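Local coordinates for putative periplasmic protein (Bacteroides eggerthii, PDB 4HBR) that is of unknown function but belongs to the PF11396 family of putative periplasmic proteins, probably with a beta-lactamase-inhibitor-like fold, at residues A[24-28]-A[29-33]; A[59-62]-A[63-66]. All coordinates share one frame; numbering follows the deposited sequence.

Interaction 1: residues A[24-28]-A[29-33]; sequences WSQDK and AYYVA
Trp24 to Asp27 and Tyr30 to Ala33 pair as the antiparallel arms of a beta hairpin, their short axes 4.6 Å apart at closest, with Lys28 and Ala29 at the corners of a type II' turn. Ser25 and Val32 exchange N-H...O bonds in both directions, as do Asp27 and Tyr30 next to the turn. A water adds to the first pair, donating to Val32 O and hydrogen-bonded to Ser25 OG.

On one side of the sheet the Trp24 ring folds over its cross-strand partner: Ala33 CB sits 3.6 Å from the centroid of the six-membered ring, a CH-pi contact over one face, and helix 6-15 backs the indole. Beside it Gln26 and Tyr31 run the same way, Gln26 CG 3.8 Å from Tyr31 CD1, amide and ring planes 40° apart. On the reverse side Asp27 CB touches Val32 CG2 at 3.6 Å. With CG opposite the backbone N (chi1 -179°), the Asp27 carboxylate is carried out from the strand to where OD2 accepts from Ala136 N and Trp45 NE1. Two N-H donors on one oxygen of this buried group would probably stabilise its charge, while tying the hairpin end to strand 40-46 and helix 136-139.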
loop_
_atom_site.group_PDB
_atom_site.type_symbol
_atom_site.label_atom_id
_atom_site.label_comp_id
_atom_site.label_asym_id
_atom_site.label_seq_id
_atom_site.Cartn_x
_atom_site.Cartn_y
_atom_site.Cartn_z
ATOM N N TRP A 24 -5.710 7.691 13.171
ATOM C CA TRP A 24 -4.296 7.556 13.468
ATOM C C TRP A 24 -4.019 6.297 14.257
ATOM O O TRP A 24 -4.779 5.942 15.163
ATOM C CB TRP A 24 -3.771 8.766 14.235
ATOM C CG TRP A 24 -3.756 10.042 13.450
ATOM C CD1 TRP A 24 -4.694 11.030 13.479
ATOM C CD2 TRP A 24 -2.720 10.496 12.568
ATOM N NE1 TRP A 24 -4.313 12.069 12.663
ATOM C CE2 TRP A 24 -3.102 11.774 12.096
ATOM C CE3 TRP A 24 -1.492 9.951 12.137
ATOM C CZ2 TRP A 24 -2.312 12.512 11.199
ATOM C CZ3 TRP A 24 -0.700 10.694 11.268
ATOM C CH2 TRP A 24 -1.117 11.953 10.799
ATOM N N SER A 25 -2.916 5.623 13.894
ATOM C CA SER A 25 -2.436 4.400 14.534
ATOM C C SER A 25 -0.912 4.354 14.489
ATOM O O SER A 25 -0.290 5.183 13.830
ATOM C CB SER A 25 -3.032 3.163 13.864
ATOM O OG SER A 25 -2.553 2.984 12.541
ATOM N N GLN A 26 -0.310 3.407 15.206
ATOM C CA GLN A 26 1.134 3.248 15.209
ATOM C C GLN A 26 1.519 1.958 14.505
ATOM O O GLN A 26 0.812 0.957 14.600
ATOM C CB GLN A 26 1.706 3.298 16.634
ATOM C CG GLN A 26 1.919 4.725 17.132
ATOM C CD GLN A 26 2.857 4.787 18.305
ATOM O OE1 GLN A 26 4.045 4.452 18.201
ATOM N NE2 GLN A 26 2.344 5.258 19.438
ATOM N N ASP A 27 2.616 1.998 13.763
ATOM C CA ASP A 27 3.172 0.845 13.054
ATOM C C ASP A 27 4.667 0.917 13.271
ATOM O O ASP A 27 5.341 1.727 12.630
ATOM C CB ASP A 27 2.773 0.845 11.552
ATOM C CG ASP A 27 3.287 -0.323 10.713
ATOM O OD1 ASP A 27 3.737 -1.337 11.303
ATOM O OD2 ASP A 27 3.218 -0.235 9.478
ATOM N N LYS A 28 5.168 0.132 14.242
ATOM C CA LYS A 28 6.572 0.088 14.687
ATOM C C LYS A 28 6.905 1.504 15.237
ATOM O O LYS A 28 6.168 1.968 16.109
ATOM C CB LYS A 28 7.537 -0.403 13.575
ATOM C CG LYS A 28 7.099 -1.679 12.856
ATOM C CD LYS A 28 7.948 -2.859 13.220
ATOM C CE LYS A 28 7.472 -4.109 12.512
ATOM N NZ LYS A 28 6.156 -4.606 13.025
ATOM N N ALA A 29 7.933 2.219 14.734
ATOM C CA ALA A 29 8.175 3.580 15.257
ATOM C C ALA A 29 7.472 4.667 14.400
ATOM O O ALA A 29 7.734 5.862 14.557
ATOM C CB ALA A 29 9.661 3.863 15.346
ATOM N N TYR A 30 6.547 4.254 13.532
ATOM C CA TYR A 30 5.833 5.213 12.691
ATOM C C TYR A 30 4.402 5.473 13.130
ATOM O O TYR A 30 3.749 4.580 13.661
ATOM C CB TYR A 30 5.823 4.738 11.222
ATOM C CG TYR A 30 7.213 4.445 10.697
ATOM C CD1 TYR A 30 8.056 5.475 10.293
ATOM C CD2 TYR A 30 7.713 3.141 10.665
ATOM C CE1 TYR A 30 9.357 5.218 9.865
ATOM C CE2 TYR A 30 9.008 2.870 10.215
ATOM C CZ TYR A 30 9.820 3.911 9.801
ATOM O OH TYR A 30 11.083 3.663 9.323
ATOM N N TYR A 31 3.920 6.699 12.859
ATOM C CA TYR A 31 2.519 7.128 13.007
ATOM C C TYR A 31 1.879 6.977 11.639
ATOM O O TYR A 31 2.484 7.385 10.655
ATOM C CB TYR A 31 2.391 8.570 13.542
ATOM C CG TYR A 31 2.862 8.713 14.970
ATOM C CD1 TYR A 31 2.044 8.346 16.037
ATOM C CD2 TYR A 31 4.133 9.197 15.260
ATOM C CE1 TYR A 31 2.477 8.465 17.358
ATOM C CE2 TYR A 31 4.580 9.318 16.576
ATOM C CZ TYR A 31 3.746 8.956 17.624
ATOM O OH TYR A 31 4.173 9.086 18.925
ATOM N N VAL A 32 0.700 6.339 11.559
ATOM C CA VAL A 32 0.027 6.102 10.282
ATOM C C VAL A 32 -1.330 6.801 10.235
ATOM O O VAL A 32 -2.192 6.574 11.093
ATOM C CB VAL A 32 -0.129 4.601 9.944
ATOM C CG1 VAL A 32 -0.587 4.404 8.500
ATOM C CG2 VAL A 32 1.156 3.827 10.218
ATOM N N ALA A 33 -1.509 7.650 9.207
ATOM C CA ALA A 33 -2.755 8.338 8.934
ATOM C C ALA A 33 -3.524 7.520 7.926
ATOM O O ALA A 33 -2.971 7.149 6.902
ATOM C CB ALA A 33 -2.491 9.732 8.406
HETATM O O HOH W 1 -4.090 4.490 10.852
#

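Interaction 2: residues A[59-62]-A[63-66]; sequences WETL and DEVP
The indole of Trp59 lies against Glu64, five residues on, across the bend that leads from strand 52-58 toward helix 67-75. Glu64 CB rests over one face of the ring, 3.7 Å from the centroid of the five-membered ring, a CH-pi contact. Glu64 CG, anti to the carbonyl carbon (chi1 -64°), lies 3.9 Å from Trp59 CB; beyond it the side chain bends about CB-CG, and its carboxylate plane is turned 32° from the indole.

Apolar contacts continue along the six-membered ring. Val65 CG1 is 4.0 Å from Trp59 CE3, and Pro66 CD approaches CZ3 obliquely. The same methyl of Val65, CG1, lies 4.4 Å from Leu62 CD2.

Among the polar contacts, the hydroxyl of Thr61 donates to Asp63, OG1 to OD1 at 2.7 Å, reaching the oxygen from above the carboxylate plane. Both side chains have chi1 near +60°, which lets them meet across the bend. Two weak backbone bonds, Glu64 N to Thr61 O at 3.4 Å and Val65 N to Leu62 O, draw the chain round, and a water donates to both Leu62 O and Val65 O.

Pro66 is the N-cap of helix 67-75. Leu62 and Val65 pack on Phe70 of that helix and also reach strands 82-90 and 97-104, while Trp59 stacks on Trp88 and meets Phe40 edge-to-face.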
loop_
_atom_site.group_PDB
_atom_site.type_symbol
_atom_site.label_atom_id
_atom_site.label_comp_id
_atom_site.label_asym_id
_atom_site.label_seq_id
_atom_site.Cartn_x
_atom_site.Cartn_y
_atom_site.Cartn_z
ATOM N N TRP A 59 -5.849 1.195 -4.899
ATOM C CA TRP A 59 -6.462 1.266 -6.218
ATOM C C TRP A 59 -7.523 0.176 -6.344
ATOM O O TRP A 59 -8.494 0.364 -7.068
ATOM C CB TRP A 59 -5.366 1.058 -7.272
ATOM C CG TRP A 59 -4.549 2.267 -7.620
ATOM C CD1 TRP A 59 -4.935 3.576 -7.526
ATOM C CD2 TRP A 59 -3.306 2.266 -8.353
ATOM N NE1 TRP A 59 -3.976 4.395 -8.089
ATOM C CE2 TRP A 59 -2.970 3.619 -8.610
ATOM C CE3 TRP A 59 -2.419 1.249 -8.774
ATOM C CZ2 TRP A 59 -1.803 3.986 -9.282
ATOM C CZ3 TRP A 59 -1.252 1.610 -9.432
ATOM C CH2 TRP A 59 -0.965 2.961 -9.707
ATOM N N GLU A 60 -7.306 -0.984 -5.652
ATOM C CA GLU A 60 -8.169 -2.168 -5.532
ATOM C C GLU A 60 -8.268 -3.026 -6.805
ATOM O O GLU A 60 -8.315 -4.254 -6.690
ATOM C CB GLU A 60 -9.593 -1.777 -5.075
ATOM C CG GLU A 60 -9.630 -1.274 -3.639
ATOM C CD GLU A 60 -10.969 -0.833 -3.079
ATOM O OE1 GLU A 60 -11.983 -0.855 -3.816
ATOM O OE2 GLU A 60 -10.993 -0.449 -1.887
ATOM N N THR A 61 -8.335 -2.402 -7.988
ATOM C CA THR A 61 -8.497 -3.095 -9.265
ATOM C C THR A 61 -7.282 -2.889 -10.183
ATOM O O THR A 61 -6.606 -1.871 -10.095
ATOM C CB THR A 61 -9.813 -2.632 -9.935
ATOM O OG1 THR A 61 -9.848 -1.198 -10.006
ATOM C CG2 THR A 61 -11.052 -3.140 -9.183
ATOM N N LEU A 62 -7.031 -3.850 -11.078
ATOM C CA LEU A 62 -5.920 -3.837 -12.033
ATOM C C LEU A 62 -6.061 -2.805 -13.141
ATOM O O LEU A 62 -5.088 -2.546 -13.857
ATOM C CB LEU A 62 -5.739 -5.224 -12.670
ATOM C CG LEU A 62 -5.313 -6.365 -11.744
ATOM C CD1 LEU A 62 -5.451 -7.686 -12.455
ATOM C CD2 LEU A 62 -3.919 -6.179 -11.258
ATOM N N ASP A 63 -7.239 -2.215 -13.307
ATOM C CA ASP A 63 -7.434 -1.191 -14.343
ATOM C C ASP A 63 -6.714 0.143 -13.974
ATOM O O ASP A 63 -6.666 1.056 -14.790
ATOM C CB ASP A 63 -8.932 -0.964 -14.669
ATOM C CG ASP A 63 -9.864 -0.523 -13.551
ATOM O OD1 ASP A 63 -9.368 -0.225 -12.450
ATOM O OD2 ASP A 63 -11.105 -0.452 -13.794
ATOM N N GLU A 64 -6.120 0.234 -12.776
ATOM C CA GLU A 64 -5.378 1.418 -12.364
ATOM C C GLU A 64 -3.859 1.290 -12.554
ATOM O O GLU A 64 -3.167 2.306 -12.602
ATOM C CB GLU A 64 -5.668 1.724 -10.903
ATOM C CG GLU A 64 -7.117 2.090 -10.622
ATOM C CD GLU A 64 -7.618 3.456 -11.037
ATOM O OE1 GLU A 64 -6.784 4.349 -11.319
ATOM O OE2 GLU A 64 -8.861 3.622 -11.102
ATOM N N VAL A 65 -3.348 0.070 -12.708
ATOM C CA VAL A 65 -1.910 -0.191 -12.733
ATOM C C VAL A 65 -1.259 0.184 -14.071
ATOM O O VAL A 65 -1.928 0.154 -15.128
ATOM C CB VAL A 65 -1.587 -1.671 -12.342
ATOM C CG1 VAL A 65 -2.303 -2.074 -11.064
ATOM C CG2 VAL A 65 -1.883 -2.671 -13.466
ATOM N N PRO A 66 0.072 0.485 -14.046
ATOM C CA PRO A 66 0.805 0.670 -15.320
ATOM C C PRO A 66 0.637 -0.556 -16.232
ATOM O O PRO A 66 0.573 -1.665 -15.722
ATOM C CB PRO A 66 2.263 0.812 -14.874
ATOM C CG PRO A 66 2.223 1.188 -13.429
ATOM C CD PRO A 66 0.977 0.579 -12.873
HETATM O O HOH W 2 -3.932 -1.237 -16.366
#

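How the interactions relate
Interaction 1 and interaction 2 lie on opposite sides of the chain's centre, their own centres 26 Å apart and their nearest atoms about 14 Å apart, so neither touches the other. They follow one another along the chain and both attach to the same antiparallel sheet: 24-33 forms its outer hairpin at one edge, whereas 59-66 leaves it after strand 52-58, fourth in the order, for helix 67-75. Strand 40-46 is a common neighbour, through Trp45 for the hairpin and Phe40 for the connection. Each uses a tryptophan ring face against an aliphatic carbon, but interaction 1 relies on regular strand pairing and interaction 2 on an irregular bend with weak backbone bonds.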